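Local coordinates for protein lectin (Cicer arietinum, PDB 4YEH) that binds a magnesium ion in a hemopexin-fold beta-propeller and probably takes part in metal ion transport, at residues K125-Y130 with I140-N145; G134-R139 with I151-D156; T54-Y59 with A72-E77; S64-Y69 with A120-K125. All coordinates share one frame; numbering follows the deposited sequence.

Interaction 1. Residues K125-Y130 with I140-N145; sequences KGKEVY and IDYLTN
Ile-140 meets Val-129 as an antiparallel hydrogen-bonded pair: Ile-140 N donates to Val-129 O at 2.8 Å with an N-H...O angle of 169°, and Val-129 N returns a bond to Ile-140 O at 3.2 Å. Asp-141 follows, set against Glu-128 in a non-hydrogen-bonded pair whose two carboxylates leave on the same face of the sheet. A water donates to Asp-141 OD2 at 2.8 Å and weakly to Glu-128 OE2, linking the two acids, while Glu-128 OE1 forms a salt bridge with Arg-139. The pairing belongs to the central hairpin, strands 128-133 and 136-141, of a four-stranded hemopexin blade, and it frays here at the hairpin's open end: Tyr-142 N reaches Lys-127 O at 3.4 Å, a weak bond. With chi1 at 67°, the Tyr-142 ring swings back beside Lys-127, whose CB sits over one face, 4.2 Å from the centroid and 18° off the normal. At the ring's edge, Val-129 CG2 touches Tyr-142 CD1 at 3.5 Å. Leu-143 CB then packs on Lys-127 CG. Thr-144 N donates to Asp-141 OD1 at 3.0 Å, an Asx motif at the point where the chain leaves the strand.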
# COMPACT_ATOMS: atom_id res chain seq x y z
N LYS A 125 16.64 20.68 16.28
CA LYS A 125 17.74 19.97 16.92
C LYS A 125 18.19 18.75 16.08
O LYS A 125 17.49 17.70 16.02
CB LYS A 125 17.32 19.50 18.32
CG LYS A 125 18.49 19.06 19.21
CD LYS A 125 18.06 18.07 20.29
CE LYS A 125 19.28 17.65 21.11
NZ LYS A 125 19.41 18.45 22.39
N GLY A 126 19.36 18.85 15.46
CA GLY A 126 19.94 17.68 14.79
C GLY A 126 19.09 17.09 13.67
O GLY A 126 18.56 17.83 12.87
N LYS A 127 18.95 15.78 13.64
CA LYS A 127 18.12 14.93 12.75
C LYS A 127 16.85 14.48 13.45
O LYS A 127 16.42 13.39 13.36
CB LYS A 127 18.86 13.69 12.25
CG LYS A 127 19.85 13.84 11.14
CD LYS A 127 19.94 15.25 10.59
CE LYS A 127 21.09 15.47 9.63
NZ LYS A 127 21.45 16.89 9.56
N GLU A 128 16.29 15.34 14.22
CA GLU A 128 15.19 14.91 15.04
C GLU A 128 13.89 15.36 14.39
O GLU A 128 13.81 16.46 13.78
CB GLU A 128 15.29 15.48 16.47
CG GLU A 128 16.43 14.89 17.27
CD GLU A 128 16.45 15.25 18.78
OE1 GLU A 128 15.46 15.80 19.38
OE2 GLU A 128 17.55 15.03 19.37
N VAL A 129 12.88 14.50 14.56
CA VAL A 129 11.52 14.74 14.09
C VAL A 129 10.48 14.44 15.14
O VAL A 129 10.65 13.49 15.94
CB VAL A 129 11.26 13.95 12.81
CG1 VAL A 129 9.92 14.34 12.21
CG2 VAL A 129 12.35 14.28 11.82
N TYR A 130 9.47 15.29 15.22
CA TYR A 130 8.25 15.03 16.07
C TYR A 130 7.05 14.50 15.25
O TYR A 130 6.71 15.04 14.20
CB TYR A 130 7.81 16.28 16.88
CG TYR A 130 8.84 16.81 17.86
CD1 TYR A 130 8.78 16.48 19.19
CD2 TYR A 130 9.86 17.67 17.44
CE1 TYR A 130 9.71 16.96 20.09
CE2 TYR A 130 10.81 18.16 18.32
CZ TYR A 130 10.75 17.80 19.64
OH TYR A 130 11.71 18.32 20.49
N ILE A 140 11.66 11.30 17.34
CA ILE A 140 12.60 10.38 16.74
C ILE A 140 13.92 10.95 16.28
O ILE A 140 14.12 12.12 16.31
CB ILE A 140 11.95 9.56 15.65
CG1 ILE A 140 11.72 10.38 14.34
CG2 ILE A 140 10.77 8.87 16.25
CD1 ILE A 140 11.22 9.57 13.15
N ASP A 141 14.84 10.09 15.91
CA ASP A 141 15.97 10.50 15.12
C ASP A 141 15.80 9.58 14.00
O ASP A 141 15.82 8.35 14.19
CB ASP A 141 17.30 10.22 15.81
CG ASP A 141 18.48 10.86 15.07
OD1 ASP A 141 18.79 10.37 13.96
OD2 ASP A 141 19.10 11.85 15.59
N TYR A 142 15.59 10.16 12.82
CA TYR A 142 15.45 9.37 11.61
C TYR A 142 16.77 8.85 11.04
O TYR A 142 16.76 7.86 10.36
CB TYR A 142 14.74 10.19 10.53
CG TYR A 142 15.46 11.40 9.95
CD1 TYR A 142 15.11 12.68 10.31
CD2 TYR A 142 16.45 11.26 8.98
CE1 TYR A 142 15.76 13.79 9.75
CE2 TYR A 142 17.10 12.36 8.45
CZ TYR A 142 16.73 13.60 8.82
OH TYR A 142 17.35 14.69 8.23
N LEU A 143 17.87 9.57 11.27
CA LEU A 143 19.20 9.15 10.81
C LEU A 143 19.70 7.86 11.55
O LEU A 143 20.22 6.99 10.91
CB LEU A 143 20.22 10.31 10.82
CG LEU A 143 21.74 10.17 10.85
CD1 LEU A 143 22.44 10.23 9.48
CD2 LEU A 143 22.43 11.18 11.81
N THR A 144 19.49 7.71 12.86
CA THR A 144 19.94 6.48 13.58
C THR A 144 18.77 5.57 13.85
O THR A 144 18.95 4.51 14.46
CB THR A 144 20.66 6.75 14.94
OG1 THR A 144 19.74 7.34 15.87
CG2 THR A 144 21.80 7.74 14.79
N ASN A 145 17.61 5.94 13.34
CA ASN A 145 16.38 5.14 13.36
C ASN A 145 15.98 4.73 14.75
O ASN A 145 15.85 3.61 15.09
CB ASN A 145 16.45 3.98 12.39
CG ASN A 145 15.22 3.81 11.55
OD1 ASN A 145 14.23 4.32 11.82
ND2 ASN A 145 15.33 3.04 10.55
O HOH W 1 19.77 14.24 16.79

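Interaction 2. Residues G134-R139 with I151-D156; sequences GDKYAR and IKSISD
The outer hairpin of a hemopexin blade, strands 136-141 and 146-153, is held here by two successive antiparallel pairs: Tyr-137 pairs with Lys-152, and one pair further on Lys-136 faces Ser-153 without backbone bonds, their CA atoms 3.9 Å apart, just before helix 154-157. The evidence for the first pair is uneven. Tyr-137 N donates to Lys-152 O at 2.7 Å, nearly straight at 176°, whereas the return bond from Lys-152 N to Tyr-137 O is weak at 3.4 Å. Beyond the second, Ile-154 N, in the first turn of the helix, donates to Asp-135 O at 2.9 Å and 162°, so the loop before one strand holds the helix start that follows the other. Next to Asp-135, Gly-134 N donates to Asp-118 OD1, and Asp-118 belongs to the magnesium site.

The side chains of Tyr-137 and Lys-152 run side by side in the same direction: Lys-152 CG lies 3.4 Å from Tyr-137 CE1, and Lys-152 CE lies 3.3 Å from Tyr-137 OH. Ser-153 O comes to the ring's edge, 3.5 Å from Tyr-137 CD1, and Phe-158 meets the same ring edge-to-face. Ile-151 CG2 presses against Lys-136 CB. Lys-136 bends at chi2 (-63°), which folds its chain back over the backbone of Ser-153 and brings NZ to Ser-153 OG; the modelled separation is too short for that bond's exact geometry to be trusted. Ser-153 OG stands between Lys-136 NZ and the carboxylate of Asp-156, donating weakly to Asp-156 OD1, an arrangement consistent with a mild electrostatic attraction between strand and helix.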
# COMPACT_ATOMS: atom_id res chain seq x y z
N GLY A 134 -3.24 10.39 17.02
CA GLY A 134 -4.22 10.52 18.11
C GLY A 134 -3.77 11.62 19.05
O GLY A 134 -3.67 12.80 18.66
N ASP A 135 -3.55 11.25 20.30
CA ASP A 135 -3.29 12.22 21.36
C ASP A 135 -1.89 12.00 21.97
O ASP A 135 -1.51 12.69 22.91
CB ASP A 135 -4.37 12.16 22.41
CG ASP A 135 -4.18 11.03 23.36
OD1 ASP A 135 -4.42 11.25 24.54
OD2 ASP A 135 -3.76 9.94 22.94
N LYS A 136 -1.11 11.11 21.36
CA LYS A 136 0.28 10.87 21.72
C LYS A 136 1.20 11.54 20.71
O LYS A 136 0.76 11.84 19.58
CB LYS A 136 0.53 9.36 21.76
CG LYS A 136 -0.25 8.62 22.85
CD LYS A 136 0.13 9.04 24.30
CE LYS A 136 -0.87 8.51 25.35
NZ LYS A 136 -0.83 9.28 26.66
N TYR A 137 2.45 11.75 21.10
CA TYR A 137 3.53 12.07 20.13
C TYR A 137 4.87 11.34 20.36
O TYR A 137 5.16 10.87 21.45
CB TYR A 137 3.81 13.59 20.10
CG TYR A 137 4.71 14.11 21.20
CD1 TYR A 137 4.32 14.10 22.56
CD2 TYR A 137 5.95 14.66 20.87
CE1 TYR A 137 5.19 14.60 23.54
CE2 TYR A 137 6.81 15.15 21.84
CZ TYR A 137 6.42 15.11 23.16
OH TYR A 137 7.29 15.63 24.03
N ALA A 138 5.69 11.34 19.31
CA ALA A 138 6.98 10.65 19.31
C ALA A 138 8.01 11.67 19.05
O ALA A 138 7.75 12.72 18.45
CB ALA A 138 7.04 9.55 18.24
N ARG A 139 9.20 11.35 19.53
CA ARG A 139 10.33 12.15 19.19
C ARG A 139 11.39 11.19 18.65
O ARG A 139 11.94 10.35 19.41
CB ARG A 139 10.81 12.88 20.43
CG ARG A 139 12.00 13.78 20.23
CD ARG A 139 12.22 14.56 21.49
NE ARG A 139 13.47 15.31 21.37
CZ ARG A 139 14.14 15.86 22.38
NH1 ARG A 139 13.68 15.78 23.65
NH2 ARG A 139 15.24 16.53 22.11
N ILE A 151 7.04 7.49 24.10
CA ILE A 151 5.84 8.16 23.53
C ILE A 151 4.88 8.71 24.64
O ILE A 151 4.29 7.98 25.41
CB ILE A 151 5.07 7.28 22.52
CG1 ILE A 151 6.03 6.78 21.41
CG2 ILE A 151 3.90 8.06 21.98
CD1 ILE A 151 5.50 5.71 20.48
N LYS A 152 4.72 10.01 24.71
CA LYS A 152 3.81 10.53 25.72
C LYS A 152 2.79 11.38 24.98
O LYS A 152 3.00 11.68 23.79
CB LYS A 152 4.56 11.33 26.81
CG LYS A 152 5.33 12.55 26.31
CD LYS A 152 6.33 13.02 27.37
CE LYS A 152 7.46 13.92 26.83
NZ LYS A 152 8.66 13.97 27.74
N SER A 153 1.77 11.80 25.68
CA SER A 153 0.69 12.65 25.21
C SER A 153 1.18 13.99 24.79
O SER A 153 2.13 14.46 25.26
CB SER A 153 -0.33 12.82 26.34
OG SER A 153 -0.47 11.68 27.11
N ILE A 154 0.50 14.60 23.85
CA ILE A 154 0.80 15.94 23.38
C ILE A 154 0.65 16.89 24.56
O ILE A 154 1.45 17.81 24.74
CB ILE A 154 -0.16 16.33 22.24
CG1 ILE A 154 0.16 15.50 20.98
CG2 ILE A 154 -0.12 17.82 21.97
CD1 ILE A 154 -0.94 15.37 19.93
N SER A 155 -0.38 16.65 25.37
CA SER A 155 -0.58 17.37 26.63
C SER A 155 0.69 17.44 27.48
O SER A 155 0.91 18.47 28.08
CB SER A 155 -1.75 16.74 27.42
OG SER A 155 -3.00 17.30 27.02
N ASP A 156 1.51 16.36 27.52
CA ASP A 156 2.75 16.28 28.31
C ASP A 156 3.98 16.96 27.75
O ASP A 156 4.69 17.64 28.48
CB ASP A 156 3.14 14.83 28.58
CG ASP A 156 2.06 14.06 29.30
OD1 ASP A 156 2.04 12.81 29.08
OD2 ASP A 156 1.22 14.71 30.03

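Interaction 3. Residues T54-Y59 with A72-E77; sequences TIFGTY and AFIFYE
The Phe-56 ring is sandwiched between two isoleucines: Ile-74 CD1 sits 3.3 Å above the centre of one face, Ile-55 CG1 lies over the opposite face, and at the edge, in the ring plane, Tyr-76 N is 3.5 Å from Phe-56 CE1. This is a helix packed on a blade of the hemopexin propeller: the axes of helix 55-59 and strand 72-76 approach to 9.1 Å and cross at 63°. The Tyr-76 ring likewise has Tyr-59 CB on one face, 3.9 Å from its centroid, and Glu-77 CG on the other. The Tyr-59 and Tyr-76 rings are almost parallel, 8° apart, but slid until they barely overlap, with centroids 5.5 Å apart. Tyr-76 reaches the helix because its CG is anti to the backbone N (chi1 174°), which carries the ring out beside Tyr-59. Both phenols then engage the second subunit, Tyr-59 OH with Asp-103 and Tyr-76 OH with Lys-100 of that chain, so this aromatic pair belongs to the dimer interface. Tyr-76 also touches Asp-62, a magnesium ligand whose OD2 accepts from Glu-77 N. Tyr-76 CB rests against Phe-56 CE1 at 3.8 Å.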
# COMPACT_ATOMS: atom_id res chain seq x y z
N THR A 54 1.55 4.62 -7.79
CA THR A 54 1.66 4.19 -6.40
C THR A 54 0.36 4.46 -5.61
O THR A 54 -0.51 5.18 -6.05
CB THR A 54 2.88 4.81 -5.60
OG1 THR A 54 2.76 6.25 -5.45
CG2 THR A 54 4.21 4.46 -6.26
N ILE A 55 0.26 3.86 -4.43
CA ILE A 55 -0.83 4.10 -3.52
C ILE A 55 -0.95 5.58 -3.14
O ILE A 55 -2.04 6.07 -2.91
CB ILE A 55 -0.68 3.22 -2.26
CG1 ILE A 55 0.70 3.49 -1.62
CG2 ILE A 55 -0.86 1.74 -2.63
CD1 ILE A 55 0.87 3.06 -0.17
N PHE A 56 0.17 6.30 -3.09
CA PHE A 56 0.19 7.72 -2.85
C PHE A 56 -0.46 8.56 -3.99
O PHE A 56 -1.15 9.53 -3.71
CB PHE A 56 1.65 8.21 -2.65
CG PHE A 56 2.40 7.51 -1.54
CD1 PHE A 56 1.99 7.62 -0.20
CD2 PHE A 56 3.52 6.73 -1.81
CE1 PHE A 56 2.70 6.97 0.80
CE2 PHE A 56 4.19 6.06 -0.80
CZ PHE A 56 3.78 6.18 0.49
N GLY A 57 -0.22 8.17 -5.25
CA GLY A 57 -0.79 8.82 -6.42
C GLY A 57 -2.27 8.54 -6.42
O GLY A 57 -3.09 9.45 -6.73
N THR A 58 -2.65 7.29 -6.10
CA THR A 58 -4.09 6.95 -5.96
C THR A 58 -4.84 7.69 -4.83
O THR A 58 -5.99 8.09 -5.04
CB THR A 58 -4.30 5.42 -5.83
OG1 THR A 58 -3.50 4.76 -6.82
CG2 THR A 58 -5.72 5.04 -6.02
N TYR A 59 -4.24 7.74 -3.64
CA TYR A 59 -4.94 8.22 -2.46
C TYR A 59 -4.40 9.48 -1.79
O TYR A 59 -5.00 9.97 -0.83
CB TYR A 59 -5.04 7.09 -1.41
CG TYR A 59 -5.89 5.93 -1.85
CD1 TYR A 59 -7.27 6.04 -1.91
CD2 TYR A 59 -5.32 4.71 -2.20
CE1 TYR A 59 -8.06 4.97 -2.31
CE2 TYR A 59 -6.09 3.64 -2.60
CZ TYR A 59 -7.46 3.78 -2.65
OH TYR A 59 -8.24 2.71 -3.05
N ALA A 72 12.21 14.30 1.88
CA ALA A 72 11.06 14.26 2.80
C ALA A 72 10.42 12.86 2.81
O ALA A 72 10.39 12.19 1.82
CB ALA A 72 10.01 15.36 2.45
N PHE A 73 9.98 12.46 3.98
CA PHE A 73 9.24 11.21 4.21
C PHE A 73 7.75 11.49 4.01
O PHE A 73 7.23 12.55 4.39
CB PHE A 73 9.50 10.67 5.63
CG PHE A 73 10.78 9.84 5.75
CD1 PHE A 73 10.84 8.54 5.22
CD2 PHE A 73 11.88 10.30 6.44
CE1 PHE A 73 11.98 7.77 5.35
CE2 PHE A 73 13.01 9.50 6.59
CZ PHE A 73 13.07 8.23 6.05
N ILE A 74 7.09 10.55 3.35
CA ILE A 74 5.70 10.65 3.00
C ILE A 74 5.05 9.28 3.29
O ILE A 74 5.66 8.20 3.11
CB ILE A 74 5.51 11.03 1.53
CG1 ILE A 74 6.34 10.13 0.67
CG2 ILE A 74 5.87 12.51 1.28
CD1 ILE A 74 5.63 9.01 -0.03
N PHE A 75 3.79 9.36 3.73
CA PHE A 75 3.07 8.28 4.36
C PHE A 75 1.66 8.20 3.80
O PHE A 75 1.07 9.17 3.36
CB PHE A 75 2.92 8.59 5.87
CG PHE A 75 4.19 8.48 6.67
CD1 PHE A 75 4.46 7.31 7.40
CD2 PHE A 75 5.06 9.55 6.78
CE1 PHE A 75 5.60 7.19 8.17
CE2 PHE A 75 6.21 9.44 7.59
CZ PHE A 75 6.49 8.23 8.26
N TYR A 76 1.07 7.03 3.91
CA TYR A 76 -0.37 6.85 3.72
C TYR A 76 -0.70 5.52 4.37
O TYR A 76 -0.18 4.50 3.93
CB TYR A 76 -0.77 6.78 2.24
CG TYR A 76 -2.20 6.45 2.11
CD1 TYR A 76 -3.17 7.42 2.30
CD2 TYR A 76 -2.61 5.16 1.87
CE1 TYR A 76 -4.51 7.12 2.20
CE2 TYR A 76 -3.96 4.84 1.77
CZ TYR A 76 -4.90 5.83 1.96
OH TYR A 76 -6.25 5.54 1.87
N GLU A 77 -1.53 5.55 5.43
CA GLU A 77 -1.82 4.39 6.27
C GLU A 77 -0.52 3.72 6.70
O GLU A 77 0.43 4.43 7.04
CB GLU A 77 -2.77 3.41 5.57
CG GLU A 77 -4.20 3.89 5.57
CD GLU A 77 -5.12 3.09 4.67
OE1 GLU A 77 -4.87 1.90 4.44
OE2 GLU A 77 -6.11 3.68 4.20

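Interaction 4. Residues S64-Y69 with A120-K125; sequences SFDTEY and AFRSTK
Strands 64-66 and 120-122 run side by side in the same direction, 4° apart with axes 5.4 Å from each other, and Phe-65 lies level with Phe-121, yet their backbones do not bond as a sheet would: Ser-64 O and Ala-120 O, both acceptors, stand 3.0 Å apart. Side chains do the joining instead. Ala-120 CB packs on Phe-65 CD2 at 3.6 Å, approaching the ring obliquely.

Arg-122 makes the polar link. Its chain leaves with CG anti to the backbone N and then bends at chi2 (72°), which lays CD against Asp-66 O at 3.2 Å and turns the edge of the guanidinium toward the end of the other strand. There Arg-122 NE donates to Thr-67 O at 2.6 Å and 168°, with the oxygen in the guanidinium plane, and Arg-122 NH2 adds a weak bond to the same oxygen at 3.2 Å. One carbonyl thus receives two N-H groups, while Arg-122 NH1 is engaged by Gly-126 O; anchoring at both ends should fix the rotation of the group. Glu-68 OE1 is 4.0 Å from Arg-122 NH2, a long salt bridge with the oxygen well out of plane, so only charge attraction is implied.

The two strands are the innermost ones of adjacent hemopexin blades, each beginning just after a magnesium ligand, Asp-62 or Asp-118. Phe-65 extends onto Val-129 and Leu-131 of strand 128-133, Phe-121 meets Phe-195 edge-to-face, and Ser-64 packs against Ala-5 and Phe-7 of strand 3-8.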
# COMPACT_ATOMS: atom_id res chain seq x y z
N SER A 64 3.58 13.84 6.30
CA SER A 64 4.94 13.96 5.80
C SER A 64 5.87 14.88 6.70
O SER A 64 5.41 15.55 7.59
CB SER A 64 4.91 14.41 4.32
OG SER A 64 4.08 15.57 4.15
N PHE A 65 7.19 14.84 6.47
CA PHE A 65 8.10 15.73 7.14
C PHE A 65 9.40 16.01 6.39
O PHE A 65 9.92 15.20 5.58
CB PHE A 65 8.32 15.34 8.62
CG PHE A 65 8.85 13.95 8.83
CD1 PHE A 65 10.20 13.75 9.02
CD2 PHE A 65 8.01 12.87 8.87
CE1 PHE A 65 10.71 12.50 9.19
CE2 PHE A 65 8.50 11.63 9.10
CZ PHE A 65 9.86 11.45 9.26
N ASP A 66 9.92 17.20 6.62
CA ASP A 66 11.20 17.58 6.01
C ASP A 66 12.26 16.75 6.74
O ASP A 66 12.12 16.48 7.95
CB ASP A 66 11.48 19.07 6.19
CG ASP A 66 12.78 19.51 5.47
OD1 ASP A 66 12.87 19.35 4.20
OD2 ASP A 66 13.71 20.05 6.17
N THR A 67 13.33 16.35 6.05
CA THR A 67 14.45 15.70 6.73
C THR A 67 15.67 16.61 6.63
O THR A 67 15.86 17.50 7.46
CB THR A 67 14.78 14.34 6.09
OG1 THR A 67 14.91 14.49 4.68
CG2 THR A 67 13.68 13.33 6.40
N GLU A 68 16.47 16.38 5.60
CA GLU A 68 17.44 17.37 5.11
C GLU A 68 17.55 17.38 3.60
O GLU A 68 17.00 16.51 2.91
CB GLU A 68 18.83 17.22 5.76
CG GLU A 68 18.91 17.90 7.14
CD GLU A 68 19.79 19.19 7.15
OE1 GLU A 68 19.37 20.19 7.80
OE2 GLU A 68 20.92 19.21 6.55
N TYR A 69 18.21 18.44 3.11
CA TYR A 69 18.30 18.78 1.69
C TYR A 69 16.96 19.01 0.99
O TYR A 69 16.11 19.77 1.52
CB TYR A 69 19.18 17.77 0.98
CG TYR A 69 20.58 17.87 1.53
CD1 TYR A 69 21.05 16.92 2.42
CD2 TYR A 69 21.40 18.94 1.23
CE1 TYR A 69 22.31 17.01 2.99
CE2 TYR A 69 22.69 19.05 1.76
CZ TYR A 69 23.15 18.07 2.64
OH TYR A 69 24.41 18.15 3.18
N ALA A 120 3.37 15.35 11.30
CA ALA A 120 4.76 15.41 11.71
C ALA A 120 5.43 16.69 11.25
O ALA A 120 5.13 17.19 10.13
CB ALA A 120 5.52 14.18 11.18
N PHE A 121 6.40 17.19 12.05
CA PHE A 121 7.25 18.35 11.70
C PHE A 121 8.76 18.17 12.08
O PHE A 121 9.11 17.53 13.11
CB PHE A 121 6.65 19.67 12.25
CG PHE A 121 6.85 19.86 13.74
CD1 PHE A 121 5.98 19.29 14.66
CD2 PHE A 121 7.91 20.59 14.24
CE1 PHE A 121 6.17 19.47 16.05
CE2 PHE A 121 8.11 20.78 15.60
CZ PHE A 121 7.25 20.22 16.52
N ARG A 122 9.65 18.70 11.24
CA ARG A 122 11.07 18.68 11.51
C ARG A 122 11.54 19.57 12.69
O ARG A 122 11.34 20.82 12.67
CB ARG A 122 11.83 19.19 10.29
CG ARG A 122 13.34 19.15 10.49
CD ARG A 122 13.80 17.71 10.44
NE ARG A 122 15.19 17.66 9.95
CZ ARG A 122 16.28 17.73 10.72
NH1 ARG A 122 16.21 17.88 12.01
NH2 ARG A 122 17.45 17.63 10.18
N SER A 123 12.23 18.94 13.66
CA SER A 123 12.80 19.67 14.81
C SER A 123 14.01 20.41 14.38
O SER A 123 14.63 20.06 13.40
CB SER A 123 13.20 18.72 15.96
OG SER A 123 13.47 19.46 17.16
N THR A 124 14.35 21.45 15.12
CA THR A 124 15.52 22.25 14.78
C THR A 124 16.79 21.55 15.27
O THR A 124 17.85 21.78 14.70
CB THR A 124 15.46 23.70 15.34
OG1 THR A 124 15.10 23.65 16.73
CG2 THR A 124 14.44 24.49 14.62
N LYS A 125 16.64 20.68 16.28
CA LYS A 125 17.74 19.97 16.92
C LYS A 125 18.19 18.75 16.08
O LYS A 125 17.49 17.70 16.02
CB LYS A 125 17.32 19.50 18.32
CG LYS A 125 18.49 19.06 19.21
CD LYS A 125 18.06 18.07 20.29
CE LYS A 125 19.28 17.65 21.11
NZ LYS A 125 19.41 18.45 22.39

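How the interactions relate
From the N terminus, interaction 3 opens first: helix 55-59 closes a loop of 12 residues on strand 71-76. Interaction 4 starts within that loop, at 64-69, and leaves it to close some 50 residues later at 120-125, so the two cross; it is the long-range tie between two blades. Interaction 1 begins where interaction 4 ends, sharing Lys-125, and closes the hairpin of strands 128-133 and 136-141. Interaction 2 crosses it, because 134-139 lies between 125-130 and 140-145 while 151-156 lies beyond; both use strand 136-141, and interaction 2 carries the same sheet outward to strand 146-153 and helix 154-157. Interactions 2 and 3 stay apart, about 23 Å between centres, in neighbouring blades.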